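Local coordinates for protein beta-galactosidase (Streptococcus pneumoniae, PDB 4CUA) that hydrolyses terminal beta-galactose residues as a multidomain enzyme, of which this fragment is a carbohydrate-binding module with a bound calcium ion, at residues Asn47-Trp52 and Arg169-Thr174; Asn56-Val61 and Arg159-Lys164; Val81-Asp86 and Ala138-Gly143. One frame throughout, in Å; residues are numbered along the deposited sequence.

Interaction 1 (Asn47-Trp52 and Arg169-Thr174). With CA (calcium ion), chain C; EDO (1,2-ethanediol), chain D; EDO (1,2-ethanediol), chain F.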
loop_
_atom_site.group_PDB
_atom_site.type_symbol
_atom_site.label_atom_id
_atom_site.label_comp_id
_atom_site.label_asym_id
_atom_site.label_seq_id
_atom_site.Cartn_x
_atom_site.Cartn_y
_atom_site.Cartn_z
ATOM N N ASN A 47 -15.011 1.209 -3.374
ATOM C CA ASN A 47 -13.742 1.913 -3.613
ATOM C C ASN A 47 -12.639 1.227 -2.793
ATOM O O ASN A 47 -12.589 1.339 -1.580
ATOM C CB ASN A 47 -13.835 3.378 -3.167
ATOM C CG ASN A 47 -12.539 4.116 -3.458
ATOM O OD1 ASN A 47 -11.649 4.189 -2.590
ATOM N ND2 ASN A 47 -12.418 4.618 -4.649
ATOM N N ARG A 48 -11.858 0.404 -3.454
ATOM C CA ARG A 48 -10.889 -0.421 -2.756
ATOM C C ARG A 48 -9.911 -1.047 -3.704
ATOM O O ARG A 48 -10.249 -1.287 -4.871
ATOM C CB ARG A 48 -11.599 -1.464 -1.917
ATOM C CG ARG A 48 -12.620 -2.288 -2.688
ATOM C CD ARG A 48 -13.257 -3.305 -1.791
ATOM N NE ARG A 48 -14.303 -4.087 -2.433
ATOM C CZ ARG A 48 -15.593 -3.752 -2.465
ATOM N NH1 ARG A 48 -16.046 -2.624 -1.974
ATOM N NH2 ARG A 48 -16.455 -4.574 -3.092
ATOM N N TRP A 49 -8.680 -1.312 -3.216
ATOM C CA TRP A 49 -7.843 -2.322 -3.794
ATOM C C TRP A 49 -8.191 -3.632 -3.125
ATOM O O TRP A 49 -8.449 -3.690 -1.920
ATOM C CB TRP A 49 -6.375 -2.031 -3.517
ATOM C CG TRP A 49 -5.495 -3.218 -3.825
ATOM C CD1 TRP A 49 -4.950 -3.505 -5.000
ATOM C CD2 TRP A 49 -5.101 -4.260 -2.905
ATOM N NE1 TRP A 49 -4.218 -4.666 -4.909
ATOM C CE2 TRP A 49 -4.321 -5.162 -3.648
ATOM C CE3 TRP A 49 -5.360 -4.514 -1.579
ATOM C CZ2 TRP A 49 -3.742 -6.297 -3.067
ATOM C CZ3 TRP A 49 -4.769 -5.645 -0.996
ATOM C CH2 TRP A 49 -3.984 -6.512 -1.755
ATOM N N THR A 50 -8.227 -4.710 -3.914
ATOM C CA THR A 50 -8.234 -6.057 -3.328
ATOM C C THR A 50 -7.425 -6.929 -4.236
ATOM O O THR A 50 -7.157 -6.582 -5.369
ATOM C CB THR A 50 -9.644 -6.663 -3.213
ATOM O OG1 THR A 50 -10.036 -7.218 -4.466
ATOM C CG2 THR A 50 -10.722 -5.710 -2.743
ATOM N N ASN A 51 -7.091 -8.110 -3.696
ATOM C CA ASN A 51 -6.557 -9.215 -4.518
ATOM C C ASN A 51 -7.586 -10.361 -4.465
ATOM O O ASN A 51 -7.179 -11.539 -4.500
ATOM C CB ASN A 51 -5.178 -9.624 -4.147
ATOM C CG ASN A 51 -5.048 -10.141 -2.741
ATOM O OD1 ASN A 51 -5.948 -9.951 -1.928
ATOM N ND2 ASN A 51 -3.884 -10.752 -2.428
ATOM N N TRP A 52 -8.853 -10.029 -4.443
ATOM C CA TRP A 52 -9.943 -11.008 -4.400
ATOM C C TRP A 52 -9.820 -11.961 -5.587
ATOM O O TRP A 52 -9.721 -11.563 -6.701
ATOM C CB TRP A 52 -11.283 -10.295 -4.387
ATOM C CG TRP A 52 -12.453 -11.223 -4.415
ATOM C CD1 TRP A 52 -13.009 -11.866 -3.334
ATOM C CD2 TRP A 52 -13.237 -11.571 -5.551
ATOM N NE1 TRP A 52 -14.076 -12.632 -3.771
ATOM C CE2 TRP A 52 -14.253 -12.438 -5.100
ATOM C CE3 TRP A 52 -13.177 -11.264 -6.895
ATOM C CZ2 TRP A 52 -15.186 -13.033 -5.981
ATOM C CZ3 TRP A 52 -14.126 -11.849 -7.777
ATOM C CH2 TRP A 52 -15.101 -12.714 -7.301
ATOM N N ARG A 169 -11.228 -14.716 0.365
ATOM C CA ARG A 169 -10.684 -14.926 -0.954
ATOM C C ARG A 169 -9.686 -13.765 -1.341
ATOM O O ARG A 169 -9.141 -13.732 -2.439
ATOM C CB ARG A 169 -11.815 -15.067 -1.965
ATOM C CG ARG A 169 -12.689 -16.344 -1.766
ATOM C CD ARG A 169 -13.884 -16.364 -2.667
ATOM N NE ARG A 169 -13.482 -16.704 -4.059
ATOM C CZ ARG A 169 -14.302 -16.639 -5.101
ATOM N NH1 ARG A 169 -15.567 -16.316 -4.974
ATOM N NH2 ARG A 169 -13.820 -16.981 -6.297
ATOM N N GLY A 170 -9.473 -12.820 -0.404
ATOM C CA GLY A 170 -8.476 -11.785 -0.616
ATOM C C GLY A 170 -8.424 -10.813 0.525
ATOM O O GLY A 170 -9.230 -10.879 1.447
ATOM N N THR A 171 -7.436 -9.907 0.388
ATOM C CA THR A 171 -7.201 -8.786 1.298
ATOM C C THR A 171 -7.789 -7.571 0.621
ATOM O O THR A 171 -7.881 -7.505 -0.602
ATOM C CB THR A 171 -5.724 -8.618 1.571
ATOM O OG1 THR A 171 -5.272 -9.855 2.167
ATOM C CG2 THR A 171 -5.469 -7.499 2.572
ATOM N N SER A 172 -8.189 -6.609 1.435
ATOM C CA SER A 172 -8.872 -5.440 0.930
ATOM C C SER A 172 -8.553 -4.137 1.693
ATOM O O SER A 172 -8.613 -4.097 2.913
ATOM C CB SER A 172 -10.370 -5.679 0.982
ATOM O OG SER A 172 -11.155 -4.580 0.521
ATOM N N ILE A 173 -8.335 -3.067 0.956
ATOM C CA ILE A 173 -7.971 -1.746 1.486
ATOM C C ILE A 173 -8.716 -0.671 0.715
ATOM O O ILE A 173 -8.577 -0.565 -0.489
ATOM C CB ILE A 173 -6.471 -1.508 1.333
ATOM C CG1 ILE A 173 -5.655 -2.470 2.187
ATOM C CG2 ILE A 173 -6.107 -0.054 1.712
ATOM C CD1 ILE A 173 -4.157 -2.438 1.877
ATOM N N THR A 174 -9.462 0.181 1.454
ATOM C CA THR A 174 -10.131 1.325 0.776
ATOM C C THR A 174 -9.191 2.553 0.599
ATOM O O THR A 174 -9.294 3.237 -0.383
ATOM C CB THR A 174 -11.424 1.717 1.444
ATOM O OG1 THR A 174 -12.006 2.807 0.715
ATOM C CG2 THR A 174 -11.318 2.060 2.873
HETATM CA CA CA C . -9.749 5.105 -1.731
HETATM C C1 EDO D . -14.630 -7.855 -2.954
HETATM O O1 EDO D . -15.998 -7.481 -2.947
HETATM C C2 EDO D . -13.930 -7.537 -4.258
HETATM O O2 EDO D . -13.915 -6.078 -4.412
HETATM C C1 EDO F . -13.815 0.349 -7.944
HETATM O O1 EDO F . -12.598 0.179 -8.630
HETATM C C2 EDO F . -14.068 -0.835 -7.027
HETATM O O2 EDO F . -13.130 -0.854 -5.917
HETATM O O HOH W 1 -3.138 -10.790 0.467
#
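Trp49 and Ile173 form an antiparallel hydrogen-bonded pair: Trp49 N donates to Ile173 O at 2.8 Å, and the return bond from Ile173 N to Trp49 O is nearly straight, 169° at the hydrogen. Thr50 and Ser172 follow as a non-hydrogen-bonded pair, and Asn51 N reaches Thr171 O at 3.3 Å. Here the return bond goes to a side chain. Asn51 has CG between its backbone N and carbonyl carbon (chi1 62°), and its OD1 receives Thr171 N at 2.8 Å, the donor lying nearly along the C=O axis. The amide's other end is engaged too, because Asn51 ND2 and Thr171 OG1 both donate to one water. Ser172 OG rests against Arg48 CD and Thr50 CG2, with His84 ND1 as its hydrogen-bond partner, while Thr50 OG1 accepts Trp52 N in an ST turn and also bonds Asp29. On the other face, Trp49 CZ3 meets Thr171 CB at 4.0 Å, and its NE1 is taken up by Asp24. At the outer end, Trp52 and Arg169 run side by side in the same direction, Trp52 CZ2 lying over one face of the guanidinium, 3.5 Å from Arg169 NH1, with the two planes 55° apart. Arg48 NE and NH2 bind an ethanediol, probably from the crystallisation liquor, and Arg48 N donates to a second one. At the opposite end Thr174 OG1, also hydrogen-bonded to Ser40 N, donates to Asn47 O, 2.8 Å away, tying together two residues that also share a metal: Asn47 OD1 and Thr174 O both coordinate calcium. Asn33, Asp36, Leu38 and Glu175 complete this six-residue site, and a calcium ion bound beside the strands in this way is a recurrent feature of galactose-binding-like beta-sandwich modules.

Interaction 2 (Asn56-Val61 and Arg159-Lys164). With EDO (1,2-ethanediol), chain E.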
loop_
_atom_site.group_PDB
_atom_site.type_symbol
_atom_site.label_atom_id
_atom_site.label_comp_id
_atom_site.label_asym_id
_atom_site.label_seq_id
_atom_site.Cartn_x
_atom_site.Cartn_y
_atom_site.Cartn_z
ATOM N N ASN A 56 -2.227 -15.622 -5.900
ATOM C CA ASN A 56 -1.284 -15.595 -4.797
ATOM C C ASN A 56 -2.016 -15.100 -3.564
ATOM O O ASN A 56 -2.637 -14.033 -3.607
ATOM C CB ASN A 56 -0.082 -14.664 -5.072
ATOM C CG ASN A 56 1.069 -14.840 -4.084
ATOM O OD1 ASN A 56 0.944 -15.326 -2.951
ATOM N ND2 ASN A 56 2.211 -14.394 -4.536
ATOM N N PRO A 57 -1.951 -15.849 -2.473
ATOM C CA PRO A 57 -2.633 -15.361 -1.254
ATOM C C PRO A 57 -1.922 -14.177 -0.593
ATOM O O PRO A 57 -2.525 -13.561 0.302
ATOM C CB PRO A 57 -2.606 -16.584 -0.302
ATOM C CG PRO A 57 -1.472 -17.431 -0.760
ATOM C CD PRO A 57 -1.412 -17.226 -2.277
ATOM N N GLU A 58 -0.665 -13.987 -0.941
ATOM C CA GLU A 58 0.115 -12.842 -0.489
ATOM C C GLU A 58 0.190 -11.777 -1.536
ATOM O O GLU A 58 0.377 -12.054 -2.721
ATOM C CB GLU A 58 1.524 -13.264 -0.101
ATOM C CG GLU A 58 2.353 -12.153 0.619
ATOM C CD GLU A 58 3.797 -12.491 0.981
ATOM O OE1 GLU A 58 4.567 -12.909 0.128
ATOM O OE2 GLU A 58 4.182 -12.202 2.125
ATOM N N ALA A 59 -0.020 -10.501 -1.137
ATOM C CA ALA A 59 0.259 -9.376 -2.040
ATOM C C ALA A 59 0.695 -8.172 -1.223
ATOM O O ALA A 59 0.439 -8.093 -0.042
ATOM C CB ALA A 59 -1.008 -9.011 -2.852
ATOM N N SER A 60 1.350 -7.242 -1.879
ATOM C CA SER A 60 1.782 -5.993 -1.242
ATOM C C SER A 60 1.120 -4.841 -1.962
ATOM O O SER A 60 0.837 -4.855 -3.160
ATOM C CB SER A 60 3.289 -5.851 -1.295
ATOM O OG SER A 60 3.860 -5.999 -2.566
ATOM N N VAL A 61 0.901 -3.789 -1.171
ATOM C CA VAL A 61 0.436 -2.472 -1.605
ATOM C C VAL A 61 1.385 -1.429 -1.042
ATOM O O VAL A 61 1.698 -1.494 0.160
ATOM C CB VAL A 61 -0.966 -2.219 -1.040
ATOM C CG1 VAL A 61 -1.403 -0.782 -1.265
ATOM C CG2 VAL A 61 -1.992 -3.185 -1.694
ATOM N N ARG A 159 5.864 -0.194 1.529
ATOM C CA ARG A 159 4.775 -1.102 1.216
ATOM C C ARG A 159 4.389 -1.953 2.402
ATOM O O ARG A 159 5.174 -2.144 3.368
ATOM C CB ARG A 159 5.075 -2.005 0.028
ATOM C CG ARG A 159 6.065 -3.138 0.305
ATOM C CD ARG A 159 6.433 -3.829 -0.999
ATOM N NE ARG A 159 7.275 -4.980 -0.675
ATOM C CZ ARG A 159 7.786 -5.769 -1.629
ATOM N NH1 ARG A 159 7.486 -5.570 -2.906
ATOM N NH2 ARG A 159 8.549 -6.774 -1.260
ATOM N N ILE A 160 3.165 -2.435 2.374
ATOM C CA ILE A 160 2.660 -3.384 3.307
ATOM C C ILE A 160 2.366 -4.684 2.525
ATOM O O ILE A 160 1.612 -4.705 1.613
ATOM C CB ILE A 160 1.498 -2.829 4.187
ATOM C CG1 ILE A 160 1.078 -3.835 5.209
ATOM C CG2 ILE A 160 0.314 -2.365 3.320
ATOM C CD1 ILE A 160 0.049 -3.368 6.220
ATOM N N ARG A 161 3.024 -5.761 2.965
ATOM C CA ARG A 161 2.986 -7.072 2.286
ATOM C C ARG A 161 2.214 -8.016 3.172
ATOM O O ARG A 161 2.534 -8.217 4.381
ATOM C CB ARG A 161 4.424 -7.519 2.056
ATOM C CG ARG A 161 4.517 -8.882 1.355
ATOM C CD ARG A 161 5.892 -9.117 0.832
ATOM N NE ARG A 161 6.952 -8.922 1.823
ATOM C CZ ARG A 161 7.293 -9.787 2.765
ATOM N NH1 ARG A 161 6.714 -10.980 2.860
ATOM N NH2 ARG A 161 8.272 -9.460 3.584
HETATM N N MSE A 162 1.151 -8.598 2.620
HETATM C CA MSE A 162 0.069 -9.139 3.400
HETATM C C MSE A 162 -0.453 -10.485 2.939
HETATM O O MSE A 162 -0.589 -10.694 1.740
HETATM C CB MSE A 162 -1.170 -8.230 3.274
HETATM C CG MSE A 162 -0.857 -6.828 3.818
HETATM SE SE MSE A 162 -2.264 -5.548 3.312
HETATM C CE MSE A 162 -1.925 -5.510 1.389
ATOM N N VAL A 163 -0.708 -11.391 3.858
ATOM C CA VAL A 163 -1.305 -12.680 3.499
ATOM C C VAL A 163 -2.758 -12.670 3.872
ATOM O O VAL A 163 -3.136 -12.318 5.021
ATOM C CB VAL A 163 -0.600 -13.839 4.225
ATOM C CG1 VAL A 163 -1.190 -15.140 3.713
ATOM C CG2 VAL A 163 0.877 -13.830 3.940
ATOM N N LYS A 164 -3.645 -13.055 2.952
ATOM C CA LYS A 164 -5.057 -13.069 3.241
ATOM C C LYS A 164 -5.467 -13.998 4.342
ATOM O O LYS A 164 -4.774 -14.983 4.592
ATOM C CB LYS A 164 -5.868 -13.434 2.003
ATOM C CG LYS A 164 -5.788 -14.907 1.648
ATOM C CD LYS A 164 -6.778 -15.263 0.555
ATOM C CE LYS A 164 -6.885 -16.799 0.397
ATOM N NZ LYS A 164 -7.410 -17.467 1.625
HETATM C C1 EDO E . 6.115 -5.950 -5.695
HETATM O O1 EDO E . 5.656 -6.410 -6.880
HETATM C C2 EDO E . 5.366 -4.575 -5.450
HETATM O O2 EDO E . 5.351 -4.352 -4.140
HETATM O O HOH W 1 -3.138 -10.790 0.467
HETATM O O HOH W 2 3.197 -11.157 4.423
#
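Strands 58-61 and 159-163 pair antiparallel, their axes 4.5 Å apart at closest approach with N-to-C directions 161° apart, and reciprocal N-H to O bonds join Ala59 with Met162 and Val61 with Ile160. Lys164 N extends the ladder to Pro57 O. On one face Glu58 and Arg161 cross obliquely in a salt bridge, OE2 to NH1 at 2.9 Å. Glu58 OE2 is met on its syn side and lies near the guanidinium's edge, although the carboxylate and guanidinium planes are almost perpendicular (89°). A water donates to the same OE2 and to Arg161 O, giving Glu58 OE2 a second donor besides Arg161 NH1, while Arg161 NH2 pairs with Glu98. Nearby, Ser60 OG and Arg159 NH1 both bind O2 of an ethanediol. The opposite face is apolar: Met162, a selenomethionine, is bent at chi3 (-68°), which brings CE to 3.9 Å from Val61 CG2. This apolar face packs on Trp49 of strand 49-50, through Ala59, Val61 and Met162, and on Leu79 and Phe83 of strand 70-83, through Ile160 and Met162. Within the sheet, strand 157-163 lies between strands 58-67 and 94-100, pairing antiparallel with both.

Interaction 3 (Val81-Asp86 and Ala138-Gly143). With EDO (1,2-ethanediol), chain D.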
loop_
_atom_site.group_PDB
_atom_site.type_symbol
_atom_site.label_atom_id
_atom_site.label_comp_id
_atom_site.label_asym_id
_atom_site.label_seq_id
_atom_site.Cartn_x
_atom_site.Cartn_y
_atom_site.Cartn_z
ATOM N N VAL A 81 -3.888 2.425 7.326
ATOM C CA VAL A 81 -4.555 1.563 6.338
ATOM C C VAL A 81 -5.967 1.296 6.760
ATOM O O VAL A 81 -6.241 0.738 7.819
ATOM C CB VAL A 81 -3.851 0.219 6.198
ATOM C CG1 VAL A 81 -4.495 -0.636 5.091
ATOM C CG2 VAL A 81 -2.389 0.380 5.948
ATOM N N GLY A 82 -6.884 1.654 5.882
ATOM C CA GLY A 82 -8.296 1.380 6.076
ATOM C C GLY A 82 -8.659 0.053 5.441
ATOM O O GLY A 82 -8.900 -0.009 4.250
ATOM N N PHE A 83 -8.688 -0.989 6.229
ATOM C CA PHE A 83 -9.119 -2.280 5.723
ATOM C C PHE A 83 -10.614 -2.317 5.506
ATOM O O PHE A 83 -11.407 -1.812 6.327
ATOM C CB PHE A 83 -8.652 -3.402 6.677
ATOM C CG PHE A 83 -7.164 -3.549 6.735
ATOM C CD1 PHE A 83 -6.462 -4.057 5.650
ATOM C CD2 PHE A 83 -6.428 -3.126 7.846
ATOM C CE1 PHE A 83 -5.074 -4.166 5.698
ATOM C CE2 PHE A 83 -5.053 -3.216 7.877
ATOM C CZ PHE A 83 -4.371 -3.738 6.805
ATOM N N HIS A 84 -11.045 -3.030 4.470
ATOM C CA HIS A 84 -12.425 -3.258 4.160
ATOM C C HIS A 84 -12.743 -4.739 4.247
ATOM O O HIS A 84 -11.888 -5.541 4.036
ATOM C CB HIS A 84 -12.764 -2.636 2.778
ATOM C CG HIS A 84 -13.906 -3.297 2.062
ATOM N ND1 HIS A 84 -13.743 -4.455 1.363
ATOM C CD2 HIS A 84 -15.222 -2.997 1.998
ATOM C CE1 HIS A 84 -14.899 -4.840 0.850
ATOM N NE2 HIS A 84 -15.822 -3.970 1.216
ATOM N N GLU A 85 -13.976 -5.062 4.565
ATOM C CA GLU A 85 -14.372 -6.472 4.585
ATOM C C GLU A 85 -15.783 -6.648 4.096
ATOM O O GLU A 85 -16.681 -5.852 4.367
ATOM C CB GLU A 85 -14.246 -7.079 5.987
ATOM C CG GLU A 85 -15.250 -6.577 7.000
ATOM C CD GLU A 85 -15.133 -7.284 8.342
ATOM O OE1 GLU A 85 -14.362 -8.238 8.464
ATOM O OE2 GLU A 85 -15.804 -6.855 9.299
ATOM N N ASP A 86 -15.972 -7.763 3.397
ATOM C CA ASP A 86 -17.284 -8.252 2.982
ATOM C C ASP A 86 -17.186 -9.812 3.034
ATOM O O ASP A 86 -16.247 -10.327 3.612
ATOM C CB ASP A 86 -17.771 -7.651 1.671
ATOM C CG ASP A 86 -16.898 -8.022 0.445
ATOM O OD1 ASP A 86 -16.151 -9.016 0.467
ATOM O OD2 ASP A 86 -17.055 -7.257 -0.564
ATOM N N ALA A 138 -3.146 -4.202 18.076
ATOM C CA ALA A 138 -3.008 -5.590 18.554
ATOM C C ALA A 138 -3.758 -6.552 17.663
ATOM O O ALA A 138 -3.355 -7.699 17.465
ATOM C CB ALA A 138 -3.496 -5.708 20.015
ATOM N N GLN A 139 -4.850 -6.070 17.058
ATOM C CA GLN A 139 -5.498 -6.791 15.969
ATOM C C GLN A 139 -5.979 -5.818 14.926
ATOM O O GLN A 139 -6.567 -4.787 15.235
ATOM C CB GLN A 139 -6.660 -7.614 16.445
ATOM C CG GLN A 139 -7.644 -6.906 17.296
ATOM C CD GLN A 139 -8.205 -7.812 18.381
ATOM O OE1 GLN A 139 -8.224 -9.053 18.264
ATOM N NE2 GLN A 139 -8.674 -7.185 19.456
ATOM N N LEU A 140 -5.760 -6.166 13.672
ATOM C CA LEU A 140 -6.274 -5.346 12.582
ATOM C C LEU A 140 -7.775 -5.414 12.572
ATOM O O LEU A 140 -8.381 -6.479 12.833
ATOM C CB LEU A 140 -5.709 -5.877 11.262
ATOM C CG LEU A 140 -4.197 -5.952 11.144
ATOM C CD1 LEU A 140 -3.820 -6.432 9.740
ATOM C CD2 LEU A 140 -3.536 -4.634 11.473
ATOM N N LYS A 141 -8.405 -4.290 12.214
ATOM C CA LYS A 141 -9.831 -4.198 12.155
ATOM C C LYS A 141 -10.281 -3.590 10.823
ATOM O O LYS A 141 -9.789 -2.551 10.371
ATOM C CB LYS A 141 -10.373 -3.316 13.283
ATOM C CG LYS A 141 -10.194 -3.912 14.675
ATOM C CD LYS A 141 -11.296 -4.928 14.977
ATOM C CE LYS A 141 -11.020 -5.781 16.222
ATOM N NZ LYS A 141 -10.334 -4.992 17.291
ATOM N N ALA A 142 -11.218 -4.240 10.173
ATOM C CA ALA A 142 -11.864 -3.620 9.070
ATOM C C ALA A 142 -12.767 -2.543 9.597
ATOM O O ALA A 142 -13.237 -2.591 10.731
ATOM C CB ALA A 142 -12.672 -4.621 8.271
ATOM N N GLY A 143 -13.033 -1.552 8.754
ATOM C CA GLY A 143 -14.005 -0.506 9.064
ATOM C C GLY A 143 -13.444 0.748 9.717
ATOM O O GLY A 143 -14.200 1.582 10.170
HETATM C C1 EDO D . -14.630 -7.855 -2.954
HETATM O O1 EDO D . -15.998 -7.481 -2.947
HETATM C C2 EDO D . -13.930 -7.537 -4.258
HETATM O O2 EDO D . -13.915 -6.078 -4.412
#
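Phe83 O accepts Gly143 N at 2.9 Å, a nearly straight bond (167° at the hydrogen) that fastens a loop to the end of strand 70-83 in this galactose-binding-like beta-sandwich. The same carbonyl oxygen also takes a CA-H...O contact from Ala142 CA at 3.3 Å, so two neighbouring residues of the loop converge on one acceptor. The close-packed side lies around the buried Phe83 ring. Its chi1 of -66° sets CG anti to the carbonyl carbon. Leu140 CD1 approaches the CE2-CZ end of the ring from a slanting direction, 4.0 Å from Phe83 CZ. Lys141 O sits at the ring's edge, near its plane, whereas Val81 CG1 lies over one face, offset toward the rim. Pro92 touches both Phe83 and Leu140, and Ile173 of strand 172-177 and Asn146 of strand 145-155 also touch the Phe83 side chain.

The outer side is much thinner. Here Glu85 is exposed and Lys141, also exposed, directs its CB away from the other segment; the side-chain contact depends on Ala142, whose methyl makes a van der Waals contact with the Glu85 chain. Since Glu85 was modelled in two conformers, the detail of this piece is doubtful, and it is probably less fixed than the aromatic side. Gly143 has a positive phi of 93°, a conformation glycine reaches easily. On the firmer, aromatic side, by comparison, Leu140 CD1 stands 3.9 Å from Phe83 CE2.

Interactions 1 and 2 pair strands of one antiparallel sheet in the galactose-binding-like domain, whereas interaction 3 ties a loop to strand 70-83 of that sheet. Along the chain they are nested: interaction 3 lies inside the loop closed by interaction 2, itself inside that closed by interaction 1. The centres of interactions 1 and 2 are about 10 Å apart; Asn51 ND2 packs on Ala59 CB between them, and one water is shared. Interaction 3 is about 11 Å from interaction 1, where Thr174 N probably hydrogen-bonds Gly82 O, and about 14 Å from interaction 2. The calcium site is at interaction 1, so chain-distant segments meet around it in a compact module.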